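Local coordinates for protein tRNA (guanine(9)-N1)-methyltransferase (Schizosaccharomyces pombe, PDB 4JWH) that methylates guanosine 9 of cytoplasmic tRNA at N1, using S-adenosyl-L-methionine as the methyl donor, at residues G97-S102 with T137-V142; I104-D109 with V142-T147; A111-M116 with G150-T155. All blocks are in the same frame, centred on the assembly; numbering follows the deposited sequence.

Contact 1: G97-S102 with T137-V142; sequences GKVVPS and TALHPV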
ATOM      1  N   GLY A  97      -2.512  10.960 -21.477  1.00 35.13           N
ATOM      2  CA  GLY A  97      -1.676  12.101 -21.151  1.00 34.74           C
ATOM      3  C   GLY A  97      -0.287  11.781 -20.657  1.00 34.20           C
ATOM      4  O   GLY A  97       0.176  10.655 -20.756  1.00 33.90           O
ATOM      5  N   LYS A  98       0.387  12.803 -20.145  1.00 34.33           N
ATOM      6  CA  LYS A  98       1.833  12.721 -19.942  1.00 34.34           C
ATOM      7  C   LYS A  98       2.161  12.097 -18.587  1.00 32.98           C
ATOM      8  O   LYS A  98       1.561  12.462 -17.600  1.00 32.26           O
ATOM      9  CB  LYS A  98       2.443  14.113 -20.041  1.00 34.69           C
ATOM     10  CG  LYS A  98       3.906  14.229 -19.561  1.00 36.36           C
ATOM     11  CD  LYS A  98       4.261  15.703 -19.325  1.00 41.00           C
ATOM     12  CE  LYS A  98       5.698  15.881 -18.805  1.00 42.85           C
ATOM     13  NZ  LYS A  98       6.690  15.169 -19.639  1.00 42.25           N
ATOM     14  N   VAL A  99       3.112  11.166 -18.559  1.00 31.97           N
ATOM     15  CA  VAL A  99       3.513  10.533 -17.317  1.00 32.00           C
ATOM     16  C   VAL A  99       4.370  11.511 -16.504  1.00 31.72           C
ATOM     17  O   VAL A  99       5.409  11.975 -16.971  1.00 31.40           O
ATOM     18  CB  VAL A  99       4.215   9.166 -17.549  1.00 32.05           C
ATOM     19  CG1 VAL A  99       4.859   8.642 -16.245  1.00 32.20           C
ATOM     20  CG2 VAL A  99       3.210   8.143 -18.070  1.00 32.65           C
ATOM     21  N   VAL A 100       3.890  11.856 -15.310  1.00 31.51           N
ATOM     22  CA  VAL A 100       4.616  12.741 -14.395  1.00 31.58           C
ATOM     23  C   VAL A 100       4.733  12.095 -13.003  1.00 30.98           C
ATOM     24  O   VAL A 100       3.752  12.045 -12.268  1.00 31.48           O
ATOM     25  CB  VAL A 100       3.941  14.150 -14.262  1.00 32.05           C
ATOM     26  CG1 VAL A 100       4.675  15.009 -13.216  1.00 33.99           C
ATOM     27  CG2 VAL A 100       3.917  14.890 -15.603  1.00 32.91           C
ATOM     28  N   PRO A 101       5.936  11.613 -12.633  1.00 30.54           N
ATOM     29  CA  PRO A 101       6.140  11.010 -11.322  1.00 29.73           C
ATOM     30  C   PRO A 101       5.651  11.922 -10.200  1.00 28.43           C
ATOM     31  O   PRO A 101       5.753  13.140 -10.290  1.00 28.51           O
ATOM     32  CB  PRO A 101       7.655  10.856 -11.243  1.00 30.37           C
ATOM     33  CG  PRO A 101       8.087  10.724 -12.655  1.00 31.46           C
ATOM     34  CD  PRO A 101       7.177  11.620 -13.429  1.00 31.23           C
ATOM     35  N   SER A 102       5.091  11.312  -9.168  1.00 26.43           N
ATOM     36  CA  SER A 102       4.681  12.002  -7.960  1.00 25.01           C
ATOM     37  C   SER A 102       5.854  11.925  -6.973  1.00 23.62           C
ATOM     38  O   SER A 102       6.617  10.970  -6.978  1.00 22.63           O
ATOM     39  CB  SER A 102       3.451  11.265  -7.390  1.00 25.23           C
ATOM     40  OG  SER A 102       3.112  11.690  -6.076  1.00 26.81           O
ATOM     41  N   THR A 137       2.728   1.471 -14.727  1.00 23.09           N
ATOM     42  CA  THR A 137       1.872   1.968 -15.789  1.00 23.67           C
ATOM     43  C   THR A 137       1.104   3.222 -15.345  1.00 24.16           C
ATOM     44  O   THR A 137       0.334   3.790 -16.127  1.00 25.11           O
ATOM     45  CB  THR A 137       0.853   0.882 -16.269  1.00 23.90           C
ATOM     46  OG1 THR A 137       0.058   0.435 -15.164  1.00 23.57           O
ATOM     47  CG2 THR A 137       1.554  -0.302 -16.910  1.00 24.03           C
ATOM     48  N   ALA A 138       1.306   3.652 -14.093  1.00 23.41           N
ATOM     49  CA  ALA A 138       0.506   4.735 -13.530  1.00 22.68           C
ATOM     50  C   ALA A 138       0.829   6.066 -14.224  1.00 22.92           C
ATOM     51  O   ALA A 138       1.970   6.281 -14.671  1.00 23.04           O
ATOM     52  CB  ALA A 138       0.760   4.854 -12.043  1.00 22.37           C
ATOM     53  N   LEU A 139      -0.150   6.949 -14.311  1.00 21.92           N
ATOM     54  CA  LEU A 139       0.103   8.277 -14.854  1.00 23.20           C
ATOM     55  C   LEU A 139       1.093   9.044 -13.953  1.00 23.01           C
ATOM     56  O   LEU A 139       1.932   9.802 -14.447  1.00 23.72           O
ATOM     57  CB  LEU A 139      -1.202   9.058 -15.058  1.00 23.26           C
ATOM     58  CG  LEU A 139      -1.097  10.414 -15.784  1.00 24.38           C
ATOM     59  CD1 LEU A 139      -0.680  10.195 -17.250  1.00 25.27           C
ATOM     60  CD2 LEU A 139      -2.375  11.252 -15.693  1.00 22.98           C
ATOM     61  N   HIS A 140       1.016   8.809 -12.642  1.00 22.73           N
ATOM     62  CA  HIS A 140       1.948   9.394 -11.677  1.00 22.53           C
ATOM     63  C   HIS A 140       2.603   8.349 -10.780  1.00 21.94           C
ATOM     64  O   HIS A 140       2.153   8.133  -9.664  1.00 22.21           O
ATOM     65  CB  HIS A 140       1.230  10.452 -10.805  1.00 22.91           C
ATOM     66  CG  HIS A 140       0.501  11.481 -11.601  1.00 24.07           C
ATOM     67  ND1 HIS A 140       1.154  12.435 -12.356  1.00 26.63           N
ATOM     68  CD2 HIS A 140      -0.819  11.674 -11.811  1.00 25.99           C
ATOM     69  CE1 HIS A 140       0.260  13.187 -12.971  1.00 25.65           C
ATOM     70  NE2 HIS A 140      -0.941  12.749 -12.652  1.00 26.26           N
ATOM     71  N   PRO A 141       3.674   7.693 -11.257  1.00 22.17           N
ATOM     72  CA  PRO A 141       4.281   6.693 -10.404  1.00 22.43           C
ATOM     73  C   PRO A 141       4.833   7.332  -9.143  1.00 22.81           C
ATOM     74  O   PRO A 141       5.287   8.460  -9.182  1.00 22.64           O
ATOM     75  CB  PRO A 141       5.451   6.143 -11.235  1.00 22.70           C
ATOM     76  CG  PRO A 141       5.401   6.810 -12.535  1.00 22.45           C
ATOM     77  CD  PRO A 141       4.247   7.724 -12.614  1.00 21.21           C
ATOM     78  N   VAL A 142       4.800   6.584  -8.048  1.00 21.81           N
ATOM     79  CA  VAL A 142       5.372   7.026  -6.801  1.00 22.06           C
ATOM     80  C   VAL A 142       6.634   6.246  -6.533  1.00 21.78           C
ATOM     81  O   VAL A 142       6.979   5.341  -7.313  1.00 21.57           O
ATOM     82  CB  VAL A 142       4.368   6.796  -5.631  1.00 21.12           C
ATOM     83  CG1 VAL A 142       3.122   7.598  -5.883  1.00 22.48           C
ATOM     84  CG2 VAL A 142       4.023   5.313  -5.478  1.00 22.39           C
TER
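The H140 ring meets V100 edge-on: the V100 carbonyl O lies in the ring plane and accepts a hydrogen bond from H140 ND1 at 2.6 Å. ND1 sits on a lone pair of that oxygen, and the N-H...O angle of 155° keeps the bond fairly straight. One ring face carries L139 CG, offset toward the rim, from the same segment. Chi1 (-52°) sets H140 CG anti to the carbonyl carbon, beside the backbone N; the in-plane bond shows how the ring itself is turned. Two backbone bonds flank this one: V100 N donates to L139 O over 3.0 Å, and S102 N to P141 O over 2.9 Å. The V99 and P141 side chains cross at about a right angle, with V99 CG1 3.8 Å from P141 CD. L139 CD1 comes within 3.2 Å of K98 O, a close carbon-oxygen approach. At the inner end, S102 CB packs 4.0 Å from V142 CG1, while S102 OG turns to E205 and to I104 N. Helix 254-267 packs against L139, H140 and V142. The two backbone bonds follow the alternation of a parallel strand pair, in which the N-H of residue 141 would bond to V100 O; P141 has none. The imidazole N-H supplies the missing donor, so V100 O is satisfied, and the bond requires the H140 proton on ND1.

Contact 2: I104-D109 with V142-T147; sequences IRIVLD and VELFAT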
ATOM      1  N   ILE A 104       5.256  11.498  -3.881  1.00 20.33           N
ATOM      2  CA  ILE A 104       4.758  10.639  -2.784  1.00 20.49           C
ATOM      3  C   ILE A 104       5.564   9.350  -2.618  1.00 20.34           C
ATOM      4  O   ILE A 104       6.006   8.757  -3.611  1.00 19.88           O
ATOM      5  CB  ILE A 104       3.240  10.362  -2.930  1.00 20.85           C
ATOM      6  CG1 ILE A 104       2.485  11.675  -2.712  1.00 22.52           C
ATOM      7  CG2 ILE A 104       2.736   9.303  -1.919  1.00 18.72           C
ATOM      8  CD1 ILE A 104       1.050  11.726  -3.301  1.00 19.07           C
ATOM      9  N   ARG A 105       5.802   8.961  -1.358  1.00 19.81           N
ATOM     10  CA  ARG A 105       6.297   7.632  -1.017  1.00 19.92           C
ATOM     11  C   ARG A 105       5.103   6.809  -0.568  1.00 19.75           C
ATOM     12  O   ARG A 105       4.291   7.293   0.214  1.00 20.06           O
ATOM     13  CB  ARG A 105       7.321   7.665   0.123  1.00 18.78           C
ATOM     14  CG  ARG A 105       8.763   7.978  -0.318  1.00 23.36           C
ATOM     15  CD  ARG A 105       8.873   9.292  -1.076  1.00 22.51           C
ATOM     16  NE  ARG A 105       8.340  10.445  -0.347  1.00 25.73           N
ATOM     17  CZ  ARG A 105       9.001  11.130   0.590  1.00 26.91           C
ATOM     18  NH1 ARG A 105      10.226  10.749   0.970  1.00 26.68           N
ATOM     19  NH2 ARG A 105       8.422  12.184   1.155  1.00 23.69           N
ATOM     20  N   ILE A 106       4.990   5.585  -1.068  1.00 19.37           N
ATOM     21  CA  ILE A 106       4.026   4.623  -0.500  1.00 19.99           C
ATOM     22  C   ILE A 106       4.786   3.449   0.076  1.00 18.85           C
ATOM     23  O   ILE A 106       5.614   2.863  -0.590  1.00 20.02           O
ATOM     24  CB  ILE A 106       2.935   4.163  -1.518  1.00 19.98           C
ATOM     25  CG1 ILE A 106       2.074   5.371  -1.962  1.00 19.87           C
ATOM     26  CG2 ILE A 106       2.093   2.976  -0.923  1.00 19.60           C
ATOM     27  CD1 ILE A 106       0.870   5.041  -2.897  1.00 20.28           C
ATOM     28  N   VAL A 107       4.498   3.112   1.323  1.00 18.83           N
ATOM     29  CA  VAL A 107       5.217   2.051   2.034  1.00 18.76           C
ATOM     30  C   VAL A 107       4.349   0.805   2.215  1.00 19.11           C
ATOM     31  O   VAL A 107       3.257   0.873   2.821  1.00 18.99           O
ATOM     32  CB  VAL A 107       5.643   2.522   3.444  1.00 19.63           C
ATOM     33  CG1 VAL A 107       6.272   1.412   4.227  1.00 20.62           C
ATOM     34  CG2 VAL A 107       6.558   3.766   3.376  1.00 19.69           C
ATOM     35  N   LEU A 108       4.852  -0.338   1.746  1.00 17.92           N
ATOM     36  CA  LEU A 108       4.292  -1.606   2.178  1.00 18.55           C
ATOM     37  C   LEU A 108       5.006  -2.045   3.464  1.00 19.59           C
ATOM     38  O   LEU A 108       6.232  -2.331   3.460  1.00 19.04           O
ATOM     39  CB  LEU A 108       4.365  -2.656   1.066  1.00 19.02           C
ATOM     40  CG  LEU A 108       3.906  -2.192  -0.326  1.00 19.26           C
ATOM     41  CD1 LEU A 108       4.015  -3.290  -1.371  1.00 20.89           C
ATOM     42  CD2 LEU A 108       2.492  -1.546  -0.313  1.00 18.48           C
ATOM     43  N   ASP A 109       4.250  -2.040   4.571  1.00 18.40           N
ATOM     44  CA  ASP A 109       4.789  -2.388   5.876  1.00 18.83           C
ATOM     45  C   ASP A 109       4.768  -3.909   5.979  1.00 19.02           C
ATOM     46  O   ASP A 109       3.727  -4.511   6.242  1.00 17.02           O
ATOM     47  CB  ASP A 109       3.963  -1.757   7.006  1.00 18.34           C
ATOM     48  CG  ASP A 109       4.376  -2.240   8.398  1.00 19.43           C
ATOM     49  OD1 ASP A 109       5.492  -2.790   8.586  1.00 18.47           O
ATOM     50  OD2 ASP A 109       3.591  -2.015   9.333  1.00 19.86           O
ATOM     51  N   VAL A 142       4.800   6.584  -8.048  1.00 21.81           N
ATOM     52  CA  VAL A 142       5.372   7.026  -6.801  1.00 22.06           C
ATOM     53  C   VAL A 142       6.634   6.246  -6.533  1.00 21.78           C
ATOM     54  O   VAL A 142       6.979   5.341  -7.313  1.00 21.57           O
ATOM     55  CB  VAL A 142       4.368   6.796  -5.631  1.00 21.12           C
ATOM     56  CG1 VAL A 142       3.122   7.598  -5.883  1.00 22.48           C
ATOM     57  CG2 VAL A 142       4.023   5.313  -5.478  1.00 22.39           C
ATOM     58  N   GLU A 143       7.299   6.547  -5.415  1.00 21.46           N
ATOM     59  CA  GLU A 143       8.343   5.657  -4.914  1.00 22.26           C
ATOM     60  C   GLU A 143       7.721   4.644  -3.957  1.00 22.24           C
ATOM     61  O   GLU A 143       7.170   5.010  -2.889  1.00 21.64           O
ATOM     62  CB  GLU A 143       9.513   6.432  -4.249  1.00 23.03           C
ATOM     63  CG  GLU A 143      10.490   7.121  -5.250  1.00 25.86           C
ATOM     64  CD  GLU A 143      11.368   6.195  -6.118  1.00 31.19           C
ATOM     65  OE1 GLU A 143      11.531   4.978  -5.869  1.00 31.63           O
ATOM     66  OE2 GLU A 143      11.946   6.719  -7.086  1.00 35.05           O
ATOM     67  N   LEU A 144       7.786   3.383  -4.376  1.00 21.72           N
ATOM     68  CA  LEU A 144       7.314   2.245  -3.606  1.00 22.56           C
ATOM     69  C   LEU A 144       8.384   1.680  -2.673  1.00 22.54           C
ATOM     70  O   LEU A 144       9.480   1.351  -3.110  1.00 23.80           O
ATOM     71  CB  LEU A 144       6.787   1.148  -4.558  1.00 22.26           C
ATOM     72  CG  LEU A 144       6.071  -0.081  -3.966  1.00 23.11           C
ATOM     73  CD1 LEU A 144       4.915   0.384  -3.100  1.00 18.46           C
ATOM     74  CD2 LEU A 144       5.575  -1.074  -5.093  1.00 21.09           C
ATOM     75  N   PHE A 145       8.066   1.577  -1.384  1.00 21.79           N
ATOM     76  CA  PHE A 145       8.976   0.999  -0.409  1.00 22.24           C
ATOM     77  C   PHE A 145       8.334  -0.252   0.116  1.00 23.14           C
ATOM     78  O   PHE A 145       7.081  -0.325   0.233  1.00 23.93           O
ATOM     79  CB  PHE A 145       9.272   1.949   0.767  1.00 22.12           C
ATOM     80  CG  PHE A 145      10.273   3.047   0.438  1.00 22.45           C
ATOM     81  CD1 PHE A 145      11.545   3.074   1.044  1.00 22.05           C
ATOM     82  CD2 PHE A 145       9.939   4.047  -0.462  1.00 20.81           C
ATOM     83  CE1 PHE A 145      12.462   4.085   0.751  1.00 21.41           C
ATOM     84  CE2 PHE A 145      10.844   5.060  -0.768  1.00 21.84           C
ATOM     85  CZ  PHE A 145      12.132   5.064  -0.167  1.00 22.68           C
ATOM     86  N   ALA A 146       9.177  -1.240   0.405  1.00 22.00           N
ATOM     87  CA  ALA A 146       8.746  -2.431   1.151  1.00 21.08           C
ATOM     88  C   ALA A 146       9.635  -2.564   2.408  1.00 21.24           C
ATOM     89  O   ALA A 146      10.817  -2.976   2.324  1.00 21.09           O
ATOM     90  CB  ALA A 146       8.849  -3.649   0.290  1.00 19.20           C
ATOM     91  N   THR A 147       9.081  -2.212   3.567  1.00 20.80           N
ATOM     92  CA  THR A 147       9.883  -2.132   4.798  1.00 21.53           C
ATOM     93  C   THR A 147       9.703  -3.366   5.695  1.00 21.40           C
ATOM     94  O   THR A 147       8.686  -4.062   5.600  1.00 22.00           O
ATOM     95  CB  THR A 147       9.614  -0.794   5.584  1.00 22.18           C
ATOM     96  OG1 THR A 147       8.220  -0.695   5.924  1.00 21.19           O
ATOM     97  CG2 THR A 147      10.022   0.434   4.744  1.00 19.50           C
TER
HETATM   98  O   HOH W   1       7.892  -1.689   8.443  1.00 20.15           O
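F145 O receives the shortest backbone bond of the pair: L108 N donates to it over 2.7 Å with an N-H...O angle of 170°, and V107 CA adds a weaker, supplementary C-H...O contact. The bond belongs to a parallel strand pair, 105-109 with 143-147, joined through helix 118-137 as a beta-alpha-beta unit in the central sheet of this SPOUT-family domain. The strands run at 23° to each other, and five backbone hydrogen bonds alternate from E143 N...I104 O to T147 N...L108 O. On the sheet face of I106, L108 and L144, the packing is aliphatic. The end of L144 leans toward 104-109, CG anti to the backbone N (chi1 -172°) and L144 CD1 touching L108 CG at 3.9 Å. An alanine at L108 would probably open a gap beside L144 CD1, leaving that methyl freer to turn. V142 CG2, just before the strand, meets I106 CG1 at 4.0 Å, and helix 254-267 covers both. On the other face R105 and F145 lie side by side, with R105 CG 3.6 Å from F145 CE2; the F145 ring also meets F182 edge-to-face. V107 CG1 lies 3.3 Å from T147 OG1. D109 OD2, near the cofactor pocket, forms a salt bridge with K227 and a hydrogen bond with Y191 OH. One water donates to D109 OD1 at 2.6 Å and accepts from T147 OG1 at 2.7 Å.

Contact 3: A111-M116 with G150-T155; sequences AFDDLM and GGRLKT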
ATOM      1  N   ALA A 111       5.989  -6.051   8.139  1.00 20.90           N
ATOM      2  CA  ALA A 111       6.366  -6.536   9.462  1.00 22.09           C
ATOM      3  C   ALA A 111       5.562  -7.698  10.015  1.00 22.84           C
ATOM      4  O   ALA A 111       5.769  -8.079  11.175  1.00 23.45           O
ATOM      5  CB  ALA A 111       6.342  -5.361  10.481  1.00 22.62           C
ATOM      6  N   PHE A 112       4.665  -8.287   9.220  1.00 23.28           N
ATOM      7  CA  PHE A 112       3.665  -9.240   9.798  1.00 23.97           C
ATOM      8  C   PHE A 112       3.799 -10.696   9.313  1.00 24.73           C
ATOM      9  O   PHE A 112       2.854 -11.479   9.413  1.00 23.37           O
ATOM     10  CB  PHE A 112       2.230  -8.744   9.543  1.00 22.92           C
ATOM     11  CG  PHE A 112       2.048  -7.284   9.798  1.00 23.56           C
ATOM     12  CD1 PHE A 112       1.943  -6.798  11.109  1.00 22.77           C
ATOM     13  CD2 PHE A 112       2.008  -6.385   8.735  1.00 21.78           C
ATOM     14  CE1 PHE A 112       1.800  -5.430  11.350  1.00 24.55           C
ATOM     15  CE2 PHE A 112       1.857  -5.030   8.964  1.00 21.54           C
ATOM     16  CZ  PHE A 112       1.755  -4.545  10.276  1.00 22.29           C
ATOM     17  N   ASP A 113       4.966 -11.025   8.762  1.00 25.75           N
ATOM     18  CA  ASP A 113       5.299 -12.386   8.287  1.00 27.69           C
ATOM     19  C   ASP A 113       4.804 -13.470   9.269  1.00 27.40           C
ATOM     20  O   ASP A 113       4.159 -14.439   8.871  1.00 26.96           O
ATOM     21  CB  ASP A 113       6.827 -12.499   8.110  1.00 28.40           C
ATOM     22  CG  ASP A 113       7.240 -13.386   6.945  1.00 33.30           C
ATOM     23  OD1 ASP A 113       7.557 -14.564   7.226  1.00 36.09           O
ATOM     24  OD2 ASP A 113       7.288 -12.905   5.774  1.00 33.99           O
ATOM     25  N   ASP A 114       5.079 -13.291  10.555  1.00 27.79           N
ATOM     26  CA  ASP A 114       4.702 -14.296  11.567  1.00 28.45           C
ATOM     27  C   ASP A 114       3.184 -14.462  11.782  1.00 28.45           C
ATOM     28  O   ASP A 114       2.753 -15.442  12.416  1.00 28.57           O
ATOM     29  CB  ASP A 114       5.370 -13.983  12.914  1.00 29.08           C
ATOM     30  CG  ASP A 114       6.879 -14.101  12.862  1.00 31.46           C
ATOM     31  OD1 ASP A 114       7.399 -15.004  12.163  1.00 35.80           O
ATOM     32  OD2 ASP A 114       7.541 -13.296  13.525  1.00 33.36           O
ATOM     33  N   LEU A 115       2.380 -13.533  11.276  1.00 27.63           N
ATOM     34  CA  LEU A 115       0.918 -13.646  11.463  1.00 28.51           C
ATOM     35  C   LEU A 115       0.209 -14.399  10.342  1.00 28.54           C
ATOM     36  O   LEU A 115      -0.993 -14.673  10.429  1.00 29.17           O
ATOM     37  CB  LEU A 115       0.272 -12.264  11.665  1.00 27.99           C
ATOM     38  CG  LEU A 115       0.859 -11.405  12.786  1.00 29.24           C
ATOM     39  CD1 LEU A 115       0.109 -10.086  12.934  1.00 28.12           C
ATOM     40  CD2 LEU A 115       0.889 -12.190  14.112  1.00 28.19           C
ATOM     41  N   MET A 116       0.947 -14.739   9.287  1.00 28.43           N
ATOM     42  CA  MET A 116       0.338 -15.354   8.110  1.00 28.85           C
ATOM     43  C   MET A 116       0.742 -16.822   7.874  1.00 29.76           C
ATOM     44  O   MET A 116       1.916 -17.169   8.011  1.00 30.21           O
ATOM     45  CB  MET A 116       0.710 -14.533   6.863  1.00 27.89           C
ATOM     46  CG  MET A 116      -0.049 -13.220   6.724  1.00 25.45           C
ATOM     47  SD  MET A 116       0.569 -12.250   5.322  1.00 24.39           S
ATOM     48  CE  MET A 116       1.952 -11.419   6.147  1.00 26.04           C
ATOM     49  N   GLY A 150      11.682  -9.208   4.317  1.00 26.25           N
ATOM     50  CA  GLY A 150      12.510 -10.370   4.601  1.00 27.23           C
ATOM     51  C   GLY A 150      11.670 -11.603   4.853  1.00 28.26           C
ATOM     52  O   GLY A 150      10.489 -11.670   4.446  1.00 27.89           O
ATOM     53  N   GLY A 151      12.274 -12.597   5.497  1.00 28.33           N
ATOM     54  CA  GLY A 151      11.544 -13.806   5.903  1.00 28.37           C
ATOM     55  C   GLY A 151      10.886 -14.522   4.728  1.00 28.32           C
ATOM     56  O   GLY A 151      11.398 -14.501   3.624  1.00 28.18           O
ATOM     57  N   ARG A 152       9.732 -15.126   4.989  1.00 28.57           N
ATOM     58  CA  ARG A 152       9.068 -16.015   4.055  1.00 29.36           C
ATOM     59  C   ARG A 152       8.499 -15.277   2.863  1.00 29.43           C
ATOM     60  O   ARG A 152       8.380 -15.837   1.765  1.00 28.77           O
ATOM     61  CB  ARG A 152       7.970 -16.801   4.772  1.00 29.67           C
ATOM     62  CG  ARG A 152       8.484 -17.969   5.618  1.00 31.58           C
ATOM     63  CD  ARG A 152       7.291 -18.679   6.243  1.00 36.50           C
ATOM     64  NE  ARG A 152       6.529 -17.746   7.058  1.00 35.65           N
ATOM     65  CZ  ARG A 152       5.209 -17.745   7.195  1.00 35.60           C
ATOM     66  NH1 ARG A 152       4.435 -18.613   6.557  1.00 37.13           N
ATOM     67  NH2 ARG A 152       4.655 -16.849   7.975  1.00 36.45           N
ATOM     68  N   LEU A 153       8.152 -14.007   3.066  1.00 29.68           N
ATOM     69  CA  LEU A 153       7.751 -13.152   1.932  1.00 29.47           C
ATOM     70  C   LEU A 153       8.902 -12.989   0.939  1.00 28.78           C
ATOM     71  O   LEU A 153       8.724 -13.214  -0.253  1.00 30.22           O
ATOM     72  CB  LEU A 153       7.209 -11.784   2.421  1.00 28.21           C
ATOM     73  CG  LEU A 153       6.702 -10.810   1.356  1.00 29.03           C
ATOM     74  CD1 LEU A 153       5.496 -11.396   0.551  1.00 25.39           C
ATOM     75  CD2 LEU A 153       6.334  -9.423   1.973  1.00 27.11           C
ATOM     76  N   LYS A 154      10.076 -12.593   1.417  1.00 28.86           N
ATOM     77  CA  LYS A 154      11.236 -12.393   0.539  1.00 29.21           C
ATOM     78  C   LYS A 154      11.653 -13.707  -0.165  1.00 29.26           C
ATOM     79  O   LYS A 154      11.963 -13.714  -1.342  1.00 29.18           O
ATOM     80  CB  LYS A 154      12.417 -11.813   1.329  1.00 28.75           C
ATOM     81  CG  LYS A 154      13.667 -11.501   0.486  1.00 31.18           C
ATOM     82  CD  LYS A 154      14.819 -11.016   1.378  1.00 32.45           C
ATOM     83  CE  LYS A 154      16.017 -10.586   0.555  1.00 34.92           C
ATOM     84  NZ  LYS A 154      16.418 -11.727  -0.352  1.00 37.02           N
ATOM     85  N   THR A 155      11.679 -14.802   0.568  1.00 29.88           N
ATOM     86  CA  THR A 155      11.964 -16.121  -0.051  1.00 31.71           C
ATOM     87  C   THR A 155      10.949 -16.431  -1.167  1.00 31.90           C
ATOM     88  O   THR A 155      11.323 -16.631  -2.324  1.00 31.33           O
ATOM     89  CB  THR A 155      11.933 -17.192   1.021  1.00 31.40           C
ATOM     90  OG1 THR A 155      12.880 -16.831   2.040  1.00 31.47           O
ATOM     91  CG2 THR A 155      12.237 -18.612   0.456  1.00 33.32           C
TER
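R152 CB starts 3.3 Å from D113 OD1, and its side chain then runs past the carboxylate to the backbone of 111-116. R152 CG stays 3.9 Å from D113 OD1. The chain is extended through chi2 and bends at chi3 (-59°), a turn that places R152 NE 3.3 Å from D113 OD1 in a salt bridge whose hydrogen bond is weak. The carboxylate and guanidinium planes stand 90° apart, so this is not the flat, two-pronged pairing of the two groups. At the tip both terminal nitrogens address M116 O. R152 NH2 gives M116 O the stronger bond, 2.8 Å long with an N-H...O angle of 165°, lying in the guanidinium plane and in the carbonyl plane; NH1 adds a weak one to the same O. R152 thus ties a side chain and a main-chain carbonyl of one loop together. D113 in turn uses both carboxylate oxygens on the backbone of the first turn of helix 151-161: D113 OD1 accepts from R152 N at 3.2 Å, and D113 OD2 takes L153 N at 3.0 Å through its syn lone pair. OD1 is therefore shared by two N-H groups of one arginine. The amino end of the helix and the guanidinium would probably both stabilise the negative charge of D113. D118 adds a long, weak ion pair to R152 NH1. The M116 side chain comes within about 6 Å of that of D216, the catalytic proton acceptor. The loop carrying D113 and M116 leads from strand 105-109 into helix 118-137, whose I121 touches both D113 and R152 and whose L124 touches both M116 and L153; on another flank F112 and L115 rest on L223 of helix 223-231.

In the fold
The three contacts follow one another along the same two passes of the chain: 97-102, 104-109 and 111-116 make the first, and segments 137-142, 142-147 and 150-155 the second, with helix 118-137 joining the two. Contact 2 lies in the middle, within the six-stranded parallel sheet. Contact 1 lies at the strands' entry, about 15 Å from contact 2 centre to centre and sharing V142 with it; contact 3 lies beyond their exit, about 17 Å from contact 2 between centres. The centres of contacts 1 and 3 are about 30 Å apart, on opposite sides of the chain's centre. The passes are joined at successive levels, ending at the loop whose M116 side chain lies about 9 Å from the bound S-adenosyl-L-homocysteine.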